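Local coordinates for aldehyde dehydrogenase (Listeria monocytogenes, PDB 3K9D), which probably oxidises aldehyde or oxo groups with NAD or NADP as the electron acceptor, as relatives in the aldehyde dehydrogenase family do, at residues D37-A42 with E160-A165; V107-V112 with L439-R444; V140-P145 with S173-P178; V259-K264 with T351-Q356; G296-A301 with R340-P345. One frame throughout, in Å; residues are numbered along the deposited sequence.

Contact 1: residues D37-A42 with E160-A165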
# COMPACT_ATOMS: atom_id res chain seq x y z
N ASP A 37 -14.70 19.47 4.90
CA ASP A 37 -15.52 19.45 3.69
C ASP A 37 -15.79 20.84 3.14
O ASP A 37 -15.91 21.01 1.92
CB ASP A 37 -16.84 18.70 3.90
CG ASP A 37 -16.64 17.20 4.07
OD1 ASP A 37 -15.54 16.70 3.73
OD2 ASP A 37 -17.57 16.52 4.56
N THR A 38 -15.88 21.82 4.05
CA THR A 38 -15.94 23.23 3.71
C THR A 38 -14.72 23.70 2.89
O THR A 38 -14.86 24.41 1.91
CB THR A 38 -16.11 24.10 4.99
OG1 THR A 38 -17.42 23.87 5.54
CG2 THR A 38 -15.96 25.59 4.71
N ILE A 39 -13.53 23.28 3.31
CA ILE A 39 -12.29 23.59 2.59
C ILE A 39 -12.23 22.88 1.23
O ILE A 39 -11.89 23.50 0.24
CB ILE A 39 -11.06 23.21 3.45
CG1 ILE A 39 -10.98 24.11 4.68
CG2 ILE A 39 -9.76 23.28 2.63
CD1 ILE A 39 -10.33 23.42 5.90
N VAL A 40 -12.58 21.59 1.22
CA VAL A 40 -12.65 20.76 0.01
C VAL A 40 -13.55 21.42 -1.07
O VAL A 40 -13.15 21.53 -2.24
CB VAL A 40 -13.18 19.34 0.37
CG1 VAL A 40 -13.68 18.56 -0.86
CG2 VAL A 40 -12.09 18.53 1.09
N LYS A 41 -14.73 21.87 -0.66
CA LYS A 41 -15.68 22.56 -1.54
C LYS A 41 -15.10 23.87 -2.09
O LYS A 41 -15.31 24.20 -3.27
CB LYS A 41 -17.01 22.77 -0.80
CG LYS A 41 -17.94 23.91 -1.29
CD LYS A 41 -18.87 23.49 -2.41
CE LYS A 41 -20.24 24.14 -2.25
NZ LYS A 41 -20.21 25.62 -2.45
N ALA A 42 -14.37 24.60 -1.25
CA ALA A 42 -13.71 25.84 -1.67
C ALA A 42 -12.61 25.60 -2.71
O ALA A 42 -12.41 26.43 -3.61
CB ALA A 42 -13.15 26.56 -0.49
N GLU A 160 -5.35 29.72 -1.78
CA GLU A 160 -5.99 30.91 -1.27
C GLU A 160 -7.47 30.69 -0.94
O GLU A 160 -7.94 31.20 0.07
CB GLU A 160 -5.81 32.08 -2.25
CG GLU A 160 -4.41 32.67 -2.25
CD GLU A 160 -4.18 33.67 -3.38
OE1 GLU A 160 -2.99 33.98 -3.65
OE2 GLU A 160 -5.16 34.13 -4.01
N ALA A 161 -8.18 29.91 -1.76
CA ALA A 161 -9.60 29.64 -1.51
C ALA A 161 -9.76 28.68 -0.33
O ALA A 161 -10.67 28.84 0.48
CB ALA A 161 -10.25 29.06 -2.72
N ALA A 162 -8.87 27.70 -0.25
CA ALA A 162 -8.78 26.81 0.91
C ALA A 162 -8.56 27.61 2.19
O ALA A 162 -9.30 27.44 3.15
CB ALA A 162 -7.68 25.79 0.72
N GLU A 163 -7.55 28.48 2.19
CA GLU A 163 -7.22 29.30 3.36
C GLU A 163 -8.33 30.25 3.78
O GLU A 163 -8.54 30.46 4.98
CB GLU A 163 -5.91 30.05 3.14
CG GLU A 163 -4.68 29.14 3.19
CD GLU A 163 -3.47 29.71 2.49
OE1 GLU A 163 -3.38 30.95 2.37
OE2 GLU A 163 -2.60 28.93 2.05
N LYS A 164 -9.05 30.79 2.80
CA LYS A 164 -10.24 31.62 3.03
C LYS A 164 -11.38 30.81 3.66
O LYS A 164 -12.18 31.34 4.45
CB LYS A 164 -10.67 32.29 1.70
CG LYS A 164 -11.80 33.29 1.82
CD LYS A 164 -11.94 34.15 0.57
CE LYS A 164 -12.96 35.26 0.81
NZ LYS A 164 -12.97 36.30 -0.26
N ALA A 165 -11.44 29.53 3.31
CA ALA A 165 -12.40 28.59 3.88
C ALA A 165 -12.00 28.02 5.27
O ALA A 165 -12.76 27.25 5.87
CB ALA A 165 -12.61 27.44 2.91
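A42 sets its methyl group against that of A165, CB to CB at 3.6 Å, and the same CB lies 3.5 Å from the carbonyl O of A161. A161 answers in kind, its own CB reaching 3.5 Å from A42 O. With side chains no longer than a methyl at these three places, the helices come close enough for carbon to rest on the opposing backbone; the segment axes approach to 8.1 Å.

I39 brings the longest side chain to the contact. Its CG2, anti to the backbone N, meets A162 CB at 3.8 Å, while CG1 lies 3.8 Å from A165 O and a little farther from A165 CB. One beta-branched residue thus serves two alanines, and it also touches C167 and, on helix 121-134, I133. At the margin T38 presents its methyl, CG2, to A165 O, and its hydroxyl OG1 is bonded to Q34 O of its own helix, which leaves the carbon branch for the contact.

No hydrogen bond joins the segments, and the contact rests on apolar packing. It is close alanine-rich packing of two nearly antiparallel helices, 33-49 and 148-164, with their segments at 149°, on the helical layer beside the mixed sheet of this aldehyde dehydrogenase fold.

Contact 2: residues V107-V112 with L439-R444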
# COMPACT_ATOMS: atom_id res chain seq x y z
N VAL A 107 -7.35 7.78 10.32
CA VAL A 107 -6.12 8.48 10.68
C VAL A 107 -5.48 8.99 9.42
O VAL A 107 -5.09 8.18 8.57
CB VAL A 107 -5.12 7.54 11.41
CG1 VAL A 107 -3.86 8.28 11.77
CG2 VAL A 107 -5.74 6.98 12.66
N PRO A 108 -5.35 10.33 9.27
CA PRO A 108 -4.70 10.91 8.09
C PRO A 108 -3.26 10.43 7.98
O PRO A 108 -2.60 10.23 9.01
CB PRO A 108 -4.72 12.41 8.38
CG PRO A 108 -5.80 12.60 9.35
CD PRO A 108 -5.78 11.37 10.22
N LEU A 109 -2.78 10.22 6.75
CA LEU A 109 -1.41 9.78 6.51
C LEU A 109 -0.40 10.81 7.02
O LEU A 109 0.60 10.45 7.64
CB LEU A 109 -1.18 9.41 5.02
CG LEU A 109 -1.27 7.95 4.54
CD1 LEU A 109 -2.31 7.12 5.31
CD2 LEU A 109 -1.45 7.78 3.01
N GLY A 110 -0.68 12.09 6.81
CA GLY A 110 0.28 13.14 7.12
C GLY A 110 0.58 14.06 5.96
O GLY A 110 -0.33 14.65 5.38
N VAL A 111 1.86 14.23 5.63
CA VAL A 111 2.22 15.11 4.50
C VAL A 111 2.42 14.27 3.24
O VAL A 111 3.31 13.41 3.19
CB VAL A 111 3.52 15.91 4.77
CG1 VAL A 111 3.86 16.82 3.58
CG2 VAL A 111 3.40 16.72 6.04
N VAL A 112 1.56 14.50 2.25
CA VAL A 112 1.57 13.80 0.97
C VAL A 112 2.58 14.47 0.03
O VAL A 112 2.68 15.70 -0.02
CB VAL A 112 0.14 13.78 0.33
CG1 VAL A 112 0.10 13.00 -0.97
CG2 VAL A 112 -0.88 13.18 1.29
N LEU A 439 -5.75 7.36 1.32
CA LEU A 439 -5.00 8.43 1.96
C LEU A 439 -5.37 8.63 3.42
O LEU A 439 -5.13 9.70 4.00
CB LEU A 439 -5.14 9.74 1.16
CG LEU A 439 -4.54 9.64 -0.25
CD1 LEU A 439 -5.18 10.68 -1.13
CD2 LEU A 439 -2.99 9.77 -0.23
N PHE A 440 -5.97 7.61 4.01
CA PHE A 440 -6.02 7.49 5.47
C PHE A 440 -5.82 6.04 5.89
O PHE A 440 -6.15 5.11 5.13
CB PHE A 440 -7.27 8.14 6.12
CG PHE A 440 -8.59 7.51 5.77
CD1 PHE A 440 -9.10 6.46 6.53
CD2 PHE A 440 -9.34 7.99 4.71
CE1 PHE A 440 -10.33 5.88 6.21
CE2 PHE A 440 -10.58 7.43 4.39
CZ PHE A 440 -11.07 6.37 5.13
N ASN A 441 -5.24 5.86 7.08
CA ASN A 441 -5.14 4.57 7.74
C ASN A 441 -6.37 4.40 8.63
O ASN A 441 -6.94 5.38 9.09
CB ASN A 441 -3.90 4.50 8.64
CG ASN A 441 -2.59 4.46 7.88
OD1 ASN A 441 -1.66 5.18 8.24
ND2 ASN A 441 -2.49 3.61 6.85
N ILE A 442 -6.75 3.15 8.89
CA ILE A 442 -7.77 2.88 9.89
C ILE A 442 -7.15 2.41 11.22
O ILE A 442 -6.43 1.41 11.26
CB ILE A 442 -8.80 1.87 9.36
CG1 ILE A 442 -9.50 2.46 8.11
CG2 ILE A 442 -9.78 1.45 10.46
CD1 ILE A 442 -10.98 2.16 7.99
N ARG A 443 -7.43 3.15 12.28
CA ARG A 443 -7.13 2.71 13.65
C ARG A 443 -8.31 1.93 14.22
O ARG A 443 -9.45 2.40 14.21
CB ARG A 443 -6.81 3.91 14.54
CG ARG A 443 -6.76 3.62 16.04
CD ARG A 443 -6.72 4.91 16.86
NE ARG A 443 -5.68 5.83 16.38
CZ ARG A 443 -5.81 7.15 16.30
NH1 ARG A 443 -6.94 7.75 16.64
NH2 ARG A 443 -4.80 7.88 15.84
N ARG A 444 -8.03 0.73 14.73
CA ARG A 444 -9.05 -0.10 15.36
C ARG A 444 -8.90 -0.20 16.86
O ARG A 444 -7.81 -0.47 17.38
CB ARG A 444 -9.09 -1.48 14.73
CG ARG A 444 -9.58 -1.43 13.30
CD ARG A 444 -8.88 -2.46 12.50
NE ARG A 444 -9.18 -2.38 11.08
CZ ARG A 444 -8.33 -1.95 10.16
NH1 ARG A 444 -7.13 -1.51 10.51
NH2 ARG A 444 -8.69 -1.96 8.88
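V107 lies against the guanidinium of R443 and can be followed outward from its CB, which sits 3.7 Å from N441 O. CG2, anti to the carbonyl carbon, lies over one face of the guanidinium toward its rim, with NH2 at 3.4 Å; it also touches R443 CB. CG1 reaches the same NH2 only more distantly. The two side chains cross at about a right angle; because the methyl lies over the face, it does not compete for the N-H directions. Those are used elsewhere: NE and NH1 bond to V394 O and A389 O of the second subunit.

Between the backbones, V107 and N441 form an antiparallel hydrogen-bonded pair, V107 N to N441 O at 2.7 Å and N441 N to V107 O at 2.8 Å. P108 faces F440 as the next, non-hydrogen-bonded pair, a place where a residue without an N-H costs no bond across the strands.

L109 then turns its CD1 to the amide of N441, 3.6 Å from OD1, an oxygen that accepts from A424 N of the second subunit. L109 CD2 meets L439 CD2 at 4.1 Å, extending the apolar patch toward V112. This is an antiparallel pairing of strands 102-116 and 440-447, and at R444 the sheet runs on into the second subunit through a parallel ladder, making it part of the dimer interface.

Contact 3: residues V140-P145 with S173-P178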
# COMPACT_ATOMS: atom_id res chain seq x y z
N VAL A 140 2.54 18.53 -0.59
CA VAL A 140 3.61 19.35 -1.19
C VAL A 140 3.92 18.80 -2.58
O VAL A 140 4.27 17.63 -2.72
CB VAL A 140 4.93 19.36 -0.34
CG1 VAL A 140 5.91 20.37 -0.91
CG2 VAL A 140 4.66 19.71 1.12
N PHE A 141 3.78 19.64 -3.60
CA PHE A 141 3.94 19.22 -4.98
C PHE A 141 5.34 19.35 -5.55
O PHE A 141 6.05 20.32 -5.29
CB PHE A 141 2.94 19.95 -5.91
CG PHE A 141 1.50 19.58 -5.64
CD1 PHE A 141 1.00 18.34 -6.02
CD2 PHE A 141 0.66 20.47 -5.00
CE1 PHE A 141 -0.33 17.98 -5.77
CE2 PHE A 141 -0.67 20.12 -4.74
CZ PHE A 141 -1.16 18.87 -5.13
N SER A 142 5.68 18.35 -6.35
CA SER A 142 6.83 18.38 -7.23
C SER A 142 6.35 18.60 -8.67
O SER A 142 5.77 17.70 -9.28
CB SER A 142 7.60 17.05 -7.14
OG SER A 142 8.74 17.10 -7.96
N PRO A 143 6.58 19.81 -9.20
CA PRO A 143 6.18 20.15 -10.57
C PRO A 143 7.15 19.66 -11.62
O PRO A 143 8.37 19.72 -11.44
CB PRO A 143 6.14 21.69 -10.55
CG PRO A 143 7.14 22.08 -9.50
CD PRO A 143 7.21 20.95 -8.50
N HIS A 144 6.61 19.15 -12.73
CA HIS A 144 7.43 18.89 -13.89
C HIS A 144 7.90 20.26 -14.36
O HIS A 144 7.09 21.19 -14.39
CB HIS A 144 6.62 18.16 -14.97
CG HIS A 144 7.45 17.62 -16.09
ND1 HIS A 144 8.12 18.44 -16.98
CD2 HIS A 144 7.71 16.35 -16.48
CE1 HIS A 144 8.77 17.69 -17.86
NE2 HIS A 144 8.53 16.43 -17.58
N PRO A 145 9.21 20.41 -14.65
CA PRO A 145 9.78 21.73 -14.97
C PRO A 145 9.18 22.39 -16.22
O PRO A 145 9.16 23.62 -16.30
CB PRO A 145 11.28 21.44 -15.17
CG PRO A 145 11.37 19.98 -15.44
CD PRO A 145 10.25 19.36 -14.67
N SER A 173 1.15 23.30 -0.92
CA SER A 173 2.33 24.00 -1.40
C SER A 173 2.97 23.31 -2.59
O SER A 173 2.57 22.22 -2.98
CB SER A 173 3.35 24.19 -0.25
OG SER A 173 3.81 22.94 0.25
N CYS A 174 3.98 23.95 -3.17
CA CYS A 174 4.64 23.45 -4.36
C CYS A 174 6.06 23.96 -4.37
O CYS A 174 6.30 25.13 -4.05
CB CYS A 174 3.90 23.97 -5.60
SG CYS A 174 4.39 23.28 -7.20
N MET A 175 7.01 23.08 -4.72
CA MET A 175 8.38 23.47 -5.05
C MET A 175 8.37 24.52 -6.17
O MET A 175 7.67 24.35 -7.18
CB MET A 175 9.20 22.27 -5.52
CG MET A 175 9.28 21.09 -4.54
SD MET A 175 9.91 19.58 -5.28
CE MET A 175 11.43 20.21 -5.99
N THR A 176 9.13 25.59 -5.98
CA THR A 176 9.19 26.69 -6.94
C THR A 176 10.41 26.57 -7.84
O THR A 176 10.48 27.21 -8.90
CB THR A 176 9.19 28.06 -6.24
OG1 THR A 176 10.35 28.18 -5.40
CG2 THR A 176 7.93 28.21 -5.39
N VAL A 177 11.37 25.75 -7.40
CA VAL A 177 12.60 25.43 -8.12
C VAL A 177 12.68 23.90 -8.36
O VAL A 177 13.06 23.15 -7.45
CB VAL A 177 13.86 25.90 -7.33
CG1 VAL A 177 15.13 25.64 -8.14
CG2 VAL A 177 13.77 27.37 -6.93
N PRO A 178 12.32 23.44 -9.57
CA PRO A 178 12.34 22.01 -9.85
C PRO A 178 13.77 21.50 -10.04
O PRO A 178 14.47 21.95 -10.94
CB PRO A 178 11.56 21.87 -11.17
CG PRO A 178 11.08 23.22 -11.52
CD PRO A 178 11.87 24.22 -10.74
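P143 pushes its ring against C174 and M175 where two parallel strands of a beta-alpha-beta unit, strand 138-143, helix 148-164 and strand 172-174, begin to part. The ring crosses the M175 side chain at about a right angle; CD rests 3.8 Å from M175 CB, and CG enters the angle between M175 O and C174 SG. P143 CG stands 3.3 Å from that carbonyl oxygen, which is buried here. A proline suits this spot because it fills the hollow with a rigid apolar wedge as the strand pairing gives out.

C174 fits from the other strand. Its sulfur, anti to the backbone N, touches both P143 CG and F141 CB, a small polarisable atom that packs closely on the strand side chains, on the face covered by V155 of helix 148-164. On the face of V140 and S173, the two methyls of V140 straddle S173 OG, both at 3.5 Å.

The backbones are joined on either side of F141: its N donates to S173 O at 2.9 Å, and its O accepts from M175 N at 3.0 Å. Farther on, P178 fits its ring against that of P145, CB to CB at 4.0 Å, an apolar contact between the two loops after the strands have spread. M175 bends at chi3 (53°), which swings CE round from a sulfur packed beside S142, whose hydroxyl bonds to T183; M175 SD lies 3.8 Å from S142 OG.

Contact 4: residues V259-K264 with T351-Q356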
# COMPACT_ATOMS: atom_id res chain seq x y z
N VAL A 259 -8.69 -6.33 -34.10
CA VAL A 259 -9.95 -6.74 -34.73
C VAL A 259 -9.85 -8.19 -35.15
O VAL A 259 -8.75 -8.70 -35.38
CB VAL A 259 -10.30 -5.88 -36.02
CG1 VAL A 259 -10.20 -4.41 -35.73
CG2 VAL A 259 -9.40 -6.23 -37.17
N GLU A 260 -11.00 -8.87 -35.24
CA GLU A 260 -11.07 -10.19 -35.86
C GLU A 260 -11.09 -10.02 -37.38
O GLU A 260 -11.55 -8.99 -37.89
CB GLU A 260 -12.31 -10.96 -35.37
CG GLU A 260 -12.17 -11.55 -33.96
CD GLU A 260 -13.51 -11.82 -33.31
OE1 GLU A 260 -14.26 -10.86 -33.05
OE2 GLU A 260 -13.82 -12.99 -33.03
N ARG A 261 -10.58 -11.01 -38.10
CA ARG A 261 -10.46 -10.95 -39.57
C ARG A 261 -11.79 -10.71 -40.28
O ARG A 261 -11.84 -9.94 -41.24
CB ARG A 261 -9.81 -12.22 -40.13
CG ARG A 261 -9.54 -12.16 -41.65
CD ARG A 261 -8.64 -13.29 -42.11
NE ARG A 261 -7.39 -13.31 -41.37
CZ ARG A 261 -6.26 -12.72 -41.77
NH1 ARG A 261 -6.21 -12.07 -42.92
NH2 ARG A 261 -5.19 -12.79 -41.01
N VAL A 262 -12.85 -11.36 -39.80
CA VAL A 262 -14.18 -11.23 -40.40
C VAL A 262 -14.71 -9.80 -40.33
O VAL A 262 -15.55 -9.40 -41.13
CB VAL A 262 -15.23 -12.24 -39.80
CG1 VAL A 262 -14.90 -13.68 -40.18
CG2 VAL A 262 -15.36 -12.08 -38.30
N ASN A 263 -14.19 -9.03 -39.38
CA ASN A 263 -14.67 -7.69 -39.11
C ASN A 263 -13.72 -6.60 -39.59
O ASN A 263 -14.03 -5.41 -39.45
CB ASN A 263 -14.94 -7.55 -37.62
CG ASN A 263 -16.25 -6.85 -37.32
OD1 ASN A 263 -17.08 -6.64 -38.21
ND2 ASN A 263 -16.44 -6.50 -36.07
N LYS A 264 -12.58 -6.99 -40.14
CA LYS A 264 -11.46 -6.07 -40.41
C LYS A 264 -11.81 -5.00 -41.45
O LYS A 264 -11.72 -3.81 -41.16
CB LYS A 264 -10.22 -6.85 -40.85
CG LYS A 264 -9.02 -5.99 -41.22
CD LYS A 264 -7.90 -6.82 -41.78
CE LYS A 264 -6.91 -5.93 -42.53
NZ LYS A 264 -5.95 -5.26 -41.61
N THR A 351 -4.61 -7.65 -36.51
CA THR A 351 -5.65 -8.59 -36.95
C THR A 351 -5.39 -9.99 -36.36
O THR A 351 -4.31 -10.56 -36.51
CB THR A 351 -5.74 -8.66 -38.48
OG1 THR A 351 -5.83 -7.32 -39.01
CG2 THR A 351 -6.98 -9.47 -38.92
N ALA A 352 -6.40 -10.49 -35.66
CA ALA A 352 -6.43 -11.83 -35.07
C ALA A 352 -7.56 -12.61 -35.74
O ALA A 352 -8.39 -12.01 -36.42
CB ALA A 352 -6.67 -11.72 -33.58
N GLU A 353 -7.60 -13.94 -35.56
CA GLU A 353 -8.63 -14.74 -36.21
C GLU A 353 -9.86 -14.91 -35.32
O GLU A 353 -10.99 -14.84 -35.80
CB GLU A 353 -8.13 -16.13 -36.68
CG GLU A 353 -6.82 -16.16 -37.47
CD GLU A 353 -6.75 -15.12 -38.57
OE1 GLU A 353 -7.68 -15.07 -39.41
OE2 GLU A 353 -5.74 -14.37 -38.60
N THR A 354 -9.62 -15.12 -34.03
CA THR A 354 -10.67 -15.41 -33.04
C THR A 354 -10.56 -14.46 -31.85
O THR A 354 -9.59 -13.72 -31.72
CB THR A 354 -10.53 -16.87 -32.52
OG1 THR A 354 -9.24 -17.03 -31.90
CG2 THR A 354 -10.66 -17.90 -33.68
N TRP A 355 -11.55 -14.47 -30.96
CA TRP A 355 -11.42 -13.74 -29.69
C TRP A 355 -10.34 -14.33 -28.78
O TRP A 355 -9.73 -13.61 -28.00
CB TRP A 355 -12.74 -13.61 -28.92
CG TRP A 355 -13.29 -14.88 -28.28
CD1 TRP A 355 -14.23 -15.72 -28.81
CD2 TRP A 355 -12.99 -15.39 -26.97
NE1 TRP A 355 -14.52 -16.74 -27.91
CE2 TRP A 355 -13.76 -16.56 -26.78
CE3 TRP A 355 -12.13 -14.98 -25.94
CZ2 TRP A 355 -13.70 -17.33 -25.61
CZ3 TRP A 355 -12.06 -15.75 -24.77
CH2 TRP A 355 -12.84 -16.91 -24.63
N GLN A 356 -10.12 -15.63 -28.89
CA GLN A 356 -9.11 -16.34 -28.12
C GLN A 356 -7.73 -15.82 -28.53
O GLN A 356 -6.90 -15.51 -27.67
CB GLN A 356 -9.24 -17.86 -28.32
CG GLN A 356 -10.51 -18.50 -27.72
CD GLN A 356 -11.67 -18.66 -28.71
OE1 GLN A 356 -11.79 -17.90 -29.68
NE2 GLN A 356 -12.52 -19.64 -28.47
O HOH W 1 -13.98 -16.04 -32.38
O HOH W 2 -12.07 -13.90 -37.94
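R261 and E353 form the charged part of the contact, a side-on salt bridge made by two nitrogens. NE holds OE1 at 2.7 Å and NH2 holds OE2 at 2.9 Å, each oxygen using its syn lone pair, with the guanidinium and carboxylate planes only 17° apart. The arginine bends at chi3 (-56°), which turns NE, and the glutamate bends at chi2; the two then lie side by side. Long flexible charged residues suit this exposed margin because their ends can meet edge to edge beside the strand ends.

Among backbone bonds, A352 N donates to V259 O at 3.0 Å, whereas the bond from R261 N to A352 O is weak. V259 pairs with T351 and E260 with A352 in parallel fashion.

Apolar and mixed contacts centre on T351. Its methyl CG2, anti to the backbone N, packs on R261 CA at 3.8 Å, and its OG1 takes a weak bond from K264 NZ at 3.3 Å; that ammonium also has a salt bridge to E328. A threonine can thus serve both a carbon and a polar neighbour.

Two waters bridge the segments. Water 1 donates to E260 OE2, which is also paired with R228, and accepts from W355 N; water 2 accepts from V262 N and donates to E353 O at 2.6 Å.

The contact stands at the strand ends of the parallel sheet, where strands 256-260 and 346-352 lead into helices 261-273 and 355-368. T354 is the N-cap of the latter, and W355 packs on helix 382-391.

Contact 5: residues G296-A301 with R340-P345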
# COMPACT_ATOMS: atom_id res chain seq x y z
N GLY A 296 16.42 3.42 -26.92
CA GLY A 296 15.33 2.50 -26.65
C GLY A 296 14.07 3.18 -26.16
O GLY A 296 13.01 2.55 -26.08
N SER A 297 14.18 4.46 -25.83
CA SER A 297 13.03 5.23 -25.38
C SER A 297 12.17 5.70 -26.57
O SER A 297 12.58 5.64 -27.73
CB SER A 297 13.47 6.42 -24.53
OG SER A 297 14.24 7.31 -25.32
N MET A 298 10.96 6.15 -26.25
CA MET A 298 10.06 6.70 -27.24
C MET A 298 10.31 8.21 -27.29
O MET A 298 10.61 8.82 -26.25
CB MET A 298 8.61 6.38 -26.88
CG MET A 298 8.32 4.87 -26.64
SD MET A 298 8.15 3.85 -28.12
CE MET A 298 6.49 4.34 -28.60
N ASN A 299 10.20 8.79 -28.48
CA ASN A 299 10.46 10.21 -28.76
C ASN A 299 9.48 11.15 -28.07
O ASN A 299 8.29 11.12 -28.38
CB ASN A 299 10.39 10.43 -30.27
CG ASN A 299 11.20 11.62 -30.76
OD1 ASN A 299 11.53 12.53 -30.00
ND2 ASN A 299 11.53 11.61 -32.05
N PRO A 300 9.95 12.00 -27.13
CA PRO A 300 9.04 12.94 -26.47
C PRO A 300 8.45 14.01 -27.41
O PRO A 300 7.45 14.62 -27.07
CB PRO A 300 9.92 13.60 -25.41
CG PRO A 300 11.30 13.49 -25.94
CD PRO A 300 11.33 12.15 -26.63
N ALA A 301 9.07 14.20 -28.59
CA ALA A 301 8.65 15.21 -29.57
C ALA A 301 7.22 15.03 -30.10
O ALA A 301 6.62 15.96 -30.62
CB ALA A 301 9.64 15.25 -30.72
N ARG A 340 3.99 -0.13 -28.20
CA ARG A 340 4.34 0.60 -26.98
C ARG A 340 3.57 1.92 -26.82
O ARG A 340 2.82 2.33 -27.72
CB ARG A 340 5.86 0.85 -26.94
CG ARG A 340 6.72 -0.43 -27.06
CD ARG A 340 8.21 -0.15 -27.02
NE ARG A 340 8.57 0.76 -25.93
CZ ARG A 340 9.78 1.27 -25.74
NH1 ARG A 340 10.02 2.09 -24.72
NH2 ARG A 340 10.76 0.98 -26.58
N GLU A 341 3.74 2.57 -25.67
CA GLU A 341 2.94 3.72 -25.32
C GLU A 341 3.33 4.94 -26.17
O GLU A 341 4.48 5.39 -26.14
CB GLU A 341 3.03 4.00 -23.82
CG GLU A 341 2.31 5.26 -23.35
CD GLU A 341 2.78 5.68 -21.98
OE1 GLU A 341 3.97 6.05 -21.84
OE2 GLU A 341 1.97 5.63 -21.04
N LYS A 342 2.38 5.40 -26.97
CA LYS A 342 2.55 6.58 -27.80
C LYS A 342 1.52 7.56 -27.31
O LYS A 342 0.32 7.38 -27.54
CB LYS A 342 2.28 6.26 -29.28
CG LYS A 342 2.98 5.03 -29.81
CD LYS A 342 2.37 4.49 -31.09
CE LYS A 342 0.99 3.87 -30.92
NZ LYS A 342 0.89 2.61 -30.10
N LEU A 343 1.97 8.57 -26.58
CA LEU A 343 1.05 9.52 -25.97
C LEU A 343 0.73 10.61 -26.99
O LEU A 343 1.11 11.76 -26.81
CB LEU A 343 1.65 10.12 -24.70
CG LEU A 343 1.70 9.25 -23.44
CD1 LEU A 343 2.36 10.02 -22.30
CD2 LEU A 343 0.31 8.77 -23.03
N ALA A 344 0.01 10.21 -28.03
CA ALA A 344 -0.15 10.98 -29.27
C ALA A 344 -1.24 10.30 -30.08
O ALA A 344 -1.47 9.10 -29.91
CB ALA A 344 1.18 10.97 -30.05
N PRO A 345 -1.90 11.05 -31.01
CA PRO A 345 -2.95 10.47 -31.87
C PRO A 345 -2.40 9.46 -32.90
O PRO A 345 -2.56 9.62 -34.13
CB PRO A 345 -3.58 11.71 -32.54
CG PRO A 345 -2.44 12.70 -32.61
CD PRO A 345 -1.70 12.48 -31.30
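Two loops meet here at the surface, the one between helices 281-291 and 307-313 and the one leading into strand 346-352, and an arginine joined to a carbonyl links them. R340 NH2 donates to G296 O at 2.8 Å with an angle of 162°, the oxygen lying close to the guanidinium plane, and NH1 adds a weak bond to the same atom. At the backbone angles of G296 a side chain would collide with the preceding carbonyl, which suits glycine to this place in the loop.

M298 lies over the guanidinium. Its sulfur stands 3.8 Å above the plane, over the centre, while CG is 3.8 Å from R340 NH1. Bends at chi2 (-78°) and chi3 (-77°) fold the chain back, and CE comes 3.3 Å from E341 O and 3.8 Å from K342 CG. A methionine suits the place, being unbranched, flexible and polarisable.

K342 turns its amine back to R340 O and to Y338 O. Other N-H groups of the arginine are used as well: NE forms a salt bridge with E369, and NH2 also bonds to A334 O. With bonds around its edge and a sulfur over one face, the guanidinium is probably held firmly in orientation, its charge offset by E369 and the carbonyl oxygens.

Overall arrangement
The contacts fall into two groups, set by the two sheets of the chain. Contacts 2 and 3 share the mixed sheet and touch: V112 O and V140 N are 2.9 Å apart, a probable hydrogen bond between neighbouring strands. Contact 1 adds the helical layer beside it; its helix 148-164 is the crossover between the strands of contact 3, and the nearest atoms of contacts 1 and 3 are about 7 Å apart. Contact 4 belongs to the parallel sheet, and contact 5 is nested in the loop that contact 4 closes, their centres 26 Å apart. Contacts 1 and 4 lie on opposite sides of the chain's centre, 52 Å between centres. Contact 5 comes within about 8 Å of contact 3, nearest atoms, without touching.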